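PDB 5MJR: protein Thf1 from Thermosynechococcus elongatus, which associates with the FtsH protease complex involved in photosystem II repair and may take part in building photosynthetic membranes. Local coordinates for residues A113-Q116 / Q117-G120. Residues are numbered along the deposited sequence; the frame is centred on the assembly and turned at random.
Sequences ASWQ and QYQG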
loop_
_atom_site.group_PDB
_atom_site.type_symbol
_atom_site.label_atom_id
_atom_site.label_comp_id
_atom_site.label_asym_id
_atom_site.label_seq_id
_atom_site.Cartn_x
_atom_site.Cartn_y
_atom_site.Cartn_z
ATOM N N ALA A 113 -3.580 0.223 -10.182
ATOM C CA ALA A 113 -3.971 1.104 -11.299
ATOM C C ALA A 113 -5.483 1.318 -11.352
ATOM O O ALA A 113 -5.978 2.305 -11.899
ATOM C CB ALA A 113 -3.452 0.547 -12.622
ATOM N N SER A 114 -6.256 0.341 -10.870
ATOM C CA SER A 114 -7.745 0.411 -10.931
ATOM C C SER A 114 -8.287 1.609 -10.162
ATOM O O SER A 114 -9.430 2.009 -10.401
ATOM C CB SER A 114 -8.402 -0.881 -10.470
ATOM O OG SER A 114 -8.321 -1.114 -9.085
ATOM N N TRP A 115 -7.518 2.161 -9.236
ATOM C CA TRP A 115 -7.956 3.353 -8.509
ATOM C C TRP A 115 -7.930 4.618 -9.355
ATOM O O TRP A 115 -8.516 5.642 -8.946
ATOM C CB TRP A 115 -7.120 3.462 -7.243
ATOM C CG TRP A 115 -7.313 2.399 -6.235
ATOM C CD1 TRP A 115 -6.615 1.217 -6.146
ATOM C CD2 TRP A 115 -8.196 2.387 -5.142
ATOM N NE1 TRP A 115 -7.011 0.502 -5.084
ATOM C CE2 TRP A 115 -8.003 1.176 -4.415
ATOM C CE3 TRP A 115 -9.178 3.251 -4.693
ATOM C CZ2 TRP A 115 -8.705 0.847 -3.275
ATOM C CZ3 TRP A 115 -9.892 2.953 -3.583
ATOM C CH2 TRP A 115 -9.687 1.736 -2.894
ATOM N N GLN A 116 -7.208 4.578 -10.474
ATOM C CA GLN A 116 -7.105 5.775 -11.314
ATOM C C GLN A 116 -8.422 6.179 -11.930
ATOM O O GLN A 116 -8.587 7.322 -12.357
ATOM C CB GLN A 116 -6.043 5.601 -12.356
ATOM C CG GLN A 116 -4.631 5.532 -11.752
ATOM C CD GLN A 116 -3.581 5.102 -12.656
ATOM O OE1 GLN A 116 -3.687 5.239 -13.843
ATOM N NE2 GLN A 116 -2.475 4.505 -12.073
ATOM N N GLN A 117 -9.416 5.266 -11.927
ATOM C CA GLN A 117 -10.717 5.641 -12.463
ATOM C C GLN A 117 -11.366 6.716 -11.617
ATOM O O GLN A 117 -12.268 7.366 -12.124
ATOM C CB GLN A 117 -11.631 4.478 -12.532
ATOM C CG GLN A 117 -11.989 3.901 -11.199
ATOM C CD GLN A 117 -12.791 2.668 -11.254
ATOM O OE1 GLN A 117 -12.240 1.493 -11.115
ATOM N NE2 GLN A 117 -14.020 2.862 -11.531
ATOM N N TYR A 118 -10.903 6.973 -10.415
ATOM C CA TYR A 118 -11.442 8.036 -9.524
ATOM C C TYR A 118 -10.810 9.385 -9.716
ATOM O O TYR A 118 -11.169 10.325 -9.002
ATOM C CB TYR A 118 -11.488 7.577 -8.065
ATOM C CG TYR A 118 -12.199 6.256 -7.900
ATOM C CD1 TYR A 118 -13.562 6.107 -8.046
ATOM C CD2 TYR A 118 -11.501 5.078 -7.561
ATOM C CE1 TYR A 118 -14.186 4.936 -7.931
ATOM C CE2 TYR A 118 -12.133 3.907 -7.438
ATOM C CZ TYR A 118 -13.501 3.794 -7.628
ATOM O OH TYR A 118 -14.087 2.549 -7.531
ATOM N N GLN A 119 -9.855 9.466 -10.665
ATOM C CA GLN A 119 -9.128 10.691 -10.844
ATOM C C GLN A 119 -10.004 11.949 -11.005
ATOM O O GLN A 119 -10.973 11.907 -11.794
ATOM C CB GLN A 119 -8.257 10.535 -12.099
ATOM C CG GLN A 119 -6.907 11.223 -12.025
ATOM C CD GLN A 119 -5.907 10.590 -13.031
ATOM O OE1 GLN A 119 -6.113 10.824 -14.207
ATOM N NE2 GLN A 119 -4.929 9.688 -12.585
ATOM N N GLY A 120 -9.702 12.983 -10.169
ATOM C CA GLY A 120 -10.334 14.340 -10.254
ATOM C C GLY A 120 -11.541 14.633 -9.394
ATOM O O GLY A 120 -11.789 15.830 -9.040
HETATM O O HOH W 1 -8.106 8.291 -14.868
#
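In the loop that joins helix 105-113 to helix 123-131, which includes a short 3-10 turn, Trp115 and Tyr118 meet three residues apart. Their backbones are joined first: Tyr118 N donates to Trp115 O at 3.1 Å, with an N-H...O angle of 164°, and one residue on Gln119 N reaches Gln116 O at 3.0 Å. Both are i+3 to i bonds, and in both the donor sits well above the carbonyl plane. The rings, one turn apart, approach at a slant, with Trp115 CE3 4.1 Å from Tyr118 CE2. Tyr118 holds CG beside its own backbone N, chi1 -52°, which brings CD2 back to 3.3 Å from Trp115 O. Over the centre of one face of this ring lies Gln117 CG, 3.7 Å above the plane. Beyond the turn, Trp115 NE1 bonds to Pro67 O and its ring meets Phe159, while Tyr118 OH is tied to Ser136 OG and Leu139 N. With an alanine at Tyr118, the indole would probably lose its neighbour at CE3, and Ser136 and Leu139 their hydroxyl partner. On the solvent side, a water donates to Gln116 O at 2.7 Å and makes a weak bond to Gln119 OE1, whereas Gln119 NE2 turns to Glu162. Gln116 O is thus gripped by both an amide and a water, and the two buried aromatics have their side-chain polar atoms, NE1 and OH, satisfied: the indole packs on helix 67-80 and on Pro138, while the tyrosine hydroxyl ties the turn to Ser136 and Leu139.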